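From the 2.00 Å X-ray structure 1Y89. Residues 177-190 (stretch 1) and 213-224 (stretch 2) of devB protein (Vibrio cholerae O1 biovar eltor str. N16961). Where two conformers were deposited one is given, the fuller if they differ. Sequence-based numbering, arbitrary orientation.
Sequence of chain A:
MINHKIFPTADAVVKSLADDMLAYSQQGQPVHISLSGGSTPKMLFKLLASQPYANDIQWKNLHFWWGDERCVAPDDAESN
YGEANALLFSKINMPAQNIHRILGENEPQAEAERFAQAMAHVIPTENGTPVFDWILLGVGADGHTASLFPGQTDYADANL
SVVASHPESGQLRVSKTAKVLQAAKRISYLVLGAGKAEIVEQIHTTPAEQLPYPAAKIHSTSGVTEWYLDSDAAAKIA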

# COMPACT_ATOMS: atom_id res chain seq x y z
N THR A 177 -4.70 2.77 25.05
CA THR A 177 -4.56 1.34 25.28
C THR A 177 -4.55 0.59 23.94
O THR A 177 -4.91 1.17 22.90
CB THR A 177 -5.73 0.79 26.10
OG1 THR A 177 -6.96 1.11 25.43
CG2 THR A 177 -5.69 1.38 27.52
N ALA A 178 -4.17 -0.69 23.98
CA ALA A 178 -4.17 -1.53 22.75
C ALA A 178 -5.55 -1.52 22.06
O ALA A 178 -5.65 -1.50 20.83
CB ALA A 178 -3.75 -2.96 23.08
N LYS A 179 -6.60 -1.54 22.88
CA LYS A 179 -7.97 -1.56 22.39
C LYS A 179 -8.27 -0.42 21.42
O LYS A 179 -8.96 -0.62 20.40
CB LYS A 179 -8.90 -1.46 23.60
CG LYS A 179 -10.33 -1.29 23.29
CD LYS A 179 -11.08 -1.28 24.66
CE LYS A 179 -12.54 -1.22 24.46
NZ LYS A 179 -13.32 -1.41 25.76
N VAL A 180 -7.80 0.79 21.75
CA VAL A 180 -8.04 1.91 20.83
C VAL A 180 -7.27 1.72 19.51
O VAL A 180 -7.80 1.98 18.40
CB VAL A 180 -7.67 3.25 21.51
CG1 VAL A 180 -7.84 4.42 20.53
CG2 VAL A 180 -8.54 3.44 22.81
N LEU A 181 -6.01 1.30 19.59
CA LEU A 181 -5.28 1.00 18.34
C LEU A 181 -5.95 -0.06 17.47
O LEU A 181 -6.05 0.10 16.25
CB LEU A 181 -3.83 0.57 18.64
CG LEU A 181 -2.79 1.64 18.91
CD1 LEU A 181 -3.25 2.73 19.89
CD2 LEU A 181 -1.44 0.95 19.43
N GLN A 182 -6.43 -1.12 18.10
CA GLN A 182 -7.09 -2.21 17.41
C GLN A 182 -8.43 -1.77 16.76
O GLN A 182 -8.83 -2.32 15.72
CB GLN A 182 -7.33 -3.37 18.40
CG GLN A 182 -6.04 -4.07 18.87
CD GLN A 182 -6.24 -4.92 20.13
OE1 GLN A 182 -7.12 -4.63 20.95
NE2 GLN A 182 -5.41 -5.96 20.31
N ALA A 183 -9.10 -0.79 17.35
CA ALA A 183 -10.37 -0.29 16.81
C ALA A 183 -10.26 0.70 15.64
O ALA A 183 -11.27 1.05 15.00
CB ALA A 183 -11.21 0.32 17.95
N ALA A 184 -9.05 1.19 15.39
CA ALA A 184 -8.83 2.23 14.38
C ALA A 184 -9.02 1.72 12.95
O ALA A 184 -8.86 0.52 12.67
CB ALA A 184 -7.46 2.85 14.56
N LYS A 185 -9.39 2.62 12.03
CA LYS A 185 -9.57 2.21 10.63
C LYS A 185 -8.22 1.87 9.98
O LYS A 185 -8.16 1.05 9.04
CB LYS A 185 -10.24 3.32 9.84
CG LYS A 185 -11.69 3.57 10.29
CD LYS A 185 -12.23 4.80 9.59
CE LYS A 185 -13.60 5.29 10.19
NZ LYS A 185 -14.03 6.64 9.62
N ARG A 186 -7.16 2.48 10.49
CA ARG A 186 -5.85 2.43 9.85
C ARG A 186 -4.80 2.77 10.89
O ARG A 186 -4.90 3.81 11.55
CB ARG A 186 -5.80 3.43 8.69
CG ARG A 186 -4.41 3.52 8.00
CD ARG A 186 -4.45 4.63 6.95
NE ARG A 186 -3.17 4.71 6.22
CZ ARG A 186 -2.82 5.70 5.42
NH1 ARG A 186 -3.65 6.74 5.22
NH2 ARG A 186 -1.62 5.66 4.83
N ILE A 187 -3.81 1.89 11.06
CA ILE A 187 -2.68 2.22 11.92
C ILE A 187 -1.43 1.97 11.10
O ILE A 187 -1.40 1.05 10.28
CB ILE A 187 -2.67 1.43 13.29
CG1 ILE A 187 -2.28 -0.05 13.06
CG2 ILE A 187 -4.07 1.51 14.01
CD1 ILE A 187 -2.19 -0.92 14.40
N SER A 188 -0.42 2.80 11.32
CA SER A 188 0.75 2.79 10.46
C SER A 188 1.98 2.91 11.32
O SER A 188 2.20 3.95 11.92
CB SER A 188 0.74 3.97 9.44
OG SER A 188 -0.48 4.06 8.72
N TYR A 189 2.75 1.83 11.37
CA TYR A 189 4.01 1.81 12.11
C TYR A 189 5.11 2.39 11.23
O TYR A 189 5.33 1.90 10.12
CB TYR A 189 4.39 0.37 12.48
CG TYR A 189 3.47 -0.26 13.50
CD1 TYR A 189 3.58 0.09 14.85
CD2 TYR A 189 2.52 -1.24 13.12
CE1 TYR A 189 2.77 -0.47 15.81
CE2 TYR A 189 1.67 -1.82 14.08
CZ TYR A 189 1.82 -1.44 15.42
OH TYR A 189 1.02 -1.99 16.40
N LEU A 190 5.73 3.48 11.69
CA LEU A 190 6.67 4.25 10.89
C LEU A 190 8.04 3.89 11.44
O LEU A 190 8.40 4.29 12.55
CB LEU A 190 6.40 5.76 11.01
CG LEU A 190 4.95 6.21 10.76
CD1 LEU A 190 4.84 7.77 10.90
CD2 LEU A 190 4.43 5.69 9.38
N TYR A 213 6.90 -8.29 21.74
CA TYR A 213 6.76 -6.91 21.22
C TYR A 213 5.31 -6.47 21.02
O TYR A 213 4.63 -7.00 20.17
CB TYR A 213 7.47 -6.80 19.87
CG TYR A 213 8.88 -7.32 19.85
CD1 TYR A 213 9.72 -7.12 20.93
CD2 TYR A 213 9.38 -7.98 18.73
CE1 TYR A 213 11.03 -7.57 20.91
CE2 TYR A 213 10.68 -8.44 18.70
CZ TYR A 213 11.51 -8.22 19.80
OH TYR A 213 12.82 -8.67 19.81
N PRO A 214 4.85 -5.44 21.77
CA PRO A 214 3.52 -4.89 21.49
C PRO A 214 3.29 -4.57 19.99
O PRO A 214 2.21 -4.86 19.46
CB PRO A 214 3.50 -3.61 22.35
CG PRO A 214 4.41 -4.02 23.57
CD PRO A 214 5.50 -4.81 22.94
N ALA A 215 4.27 -3.96 19.32
CA ALA A 215 4.10 -3.62 17.89
C ALA A 215 3.91 -4.85 16.99
O ALA A 215 3.25 -4.75 15.95
CB ALA A 215 5.27 -2.76 17.36
N ALA A 216 4.49 -6.00 17.37
CA ALA A 216 4.19 -7.28 16.67
C ALA A 216 2.76 -7.80 16.92
O ALA A 216 2.19 -8.50 16.06
CB ALA A 216 5.19 -8.36 17.06
N LYS A 217 2.20 -7.49 18.08
CA LYS A 217 0.91 -8.02 18.54
C LYS A 217 -0.31 -7.18 18.22
O LYS A 217 -1.45 -7.67 18.23
CB LYS A 217 0.95 -8.24 20.06
CG LYS A 217 1.94 -9.29 20.51
CD LYS A 217 1.83 -9.49 22.01
CE LYS A 217 3.05 -10.21 22.57
NZ LYS A 217 3.06 -11.64 22.11
N ILE A 218 -0.11 -5.89 17.99
CA ILE A 218 -1.24 -4.96 17.88
C ILE A 218 -1.53 -4.68 16.42
O ILE A 218 -0.66 -4.18 15.70
CB ILE A 218 -0.96 -3.66 18.72
CG1 ILE A 218 -1.02 -3.99 20.22
CG2 ILE A 218 -2.01 -2.58 18.39
CD1 ILE A 218 -0.44 -2.87 21.13
N HIS A 219 -2.72 -5.02 15.97
CA HIS A 219 -3.11 -4.66 14.59
C HIS A 219 -4.55 -4.17 14.59
O HIS A 219 -5.36 -4.51 15.49
CB HIS A 219 -2.94 -5.86 13.62
CG HIS A 219 -3.60 -7.11 14.09
ND1 HIS A 219 -2.93 -8.06 14.84
CD2 HIS A 219 -4.87 -7.56 13.93
CE1 HIS A 219 -3.78 -9.04 15.13
NE2 HIS A 219 -4.96 -8.76 14.60
N SER A 220 -4.91 -3.39 13.58
CA SER A 220 -6.31 -3.05 13.40
C SER A 220 -7.12 -4.34 13.20
O SER A 220 -6.81 -5.16 12.30
CB SER A 220 -6.48 -2.17 12.17
OG SER A 220 -7.85 -1.92 11.96
N THR A 221 -8.15 -4.52 14.03
CA THR A 221 -9.00 -5.71 13.94
C THR A 221 -9.71 -5.84 12.59
O THR A 221 -9.68 -6.90 11.98
CB THR A 221 -10.09 -5.72 15.05
OG1 THR A 221 -9.46 -5.42 16.31
CG2 THR A 221 -10.83 -7.10 15.13
N SER A 222 -10.40 -4.78 12.14
CA SER A 222 -11.16 -4.88 10.89
C SER A 222 -10.66 -3.90 9.81
O SER A 222 -11.22 -3.84 8.71
CB SER A 222 -12.67 -4.73 11.14
OG SER A 222 -12.98 -3.50 11.78
N GLY A 223 -9.62 -3.15 10.12
CA GLY A 223 -9.14 -2.22 9.10
C GLY A 223 -7.72 -2.55 8.66
O GLY A 223 -7.31 -3.71 8.67
N VAL A 224 -6.97 -1.50 8.33
CA VAL A 224 -5.65 -1.62 7.74
C VAL A 224 -4.52 -1.46 8.79
O VAL A 224 -4.54 -0.50 9.58
CB VAL A 224 -5.50 -0.52 6.64
CG1 VAL A 224 -4.12 -0.58 5.99
CG2 VAL A 224 -6.58 -0.78 5.55
O HOH W 1 -10.68 -2.28 13.53
O HOH W 2 -4.14 -6.88 17.91

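The first rule of this contact is that backbone carbonyls left free where the helix of stretch 1 ends are paid for by stretch 2. Q182 O accepts from T221 N at 2.9 Å, nearly straight at 168°, and also from water 1 at 2.9 Å; the same water accepts from S222 N at 2.9 Å, so it ties the two stretches together. A184 O is taken by S220 OG at 2.7 Å. That hydroxyl works twice, donating to A184 O while accepting from G223 N at 2.8 Å, and so braces its own turn as it docks.

The turn then runs into a parallel bridge between R186 and V224. V224 N donates to K185 O (2.9 Å) and I187 N to V224 O (2.9 Å), which satisfies both polar backbone atoms of V224. At G223 the backbone lies so close that an ideal CB would sit 2.2 Å from K185 O, a clash; glycine fits.

I218 plugs the apolar side, its CG2 3.6 Å from L181 CB and its CD1 3.8 Å from A178 CB. Its carbonyl is not left bare: Y189 OH donates to I218 O at 2.8 Å. Water 2 covers a remaining gap, accepting from Q182 NE2 (2.9 Å) and H219 N (3.0 Å) and donating to K217 O (2.8 Å).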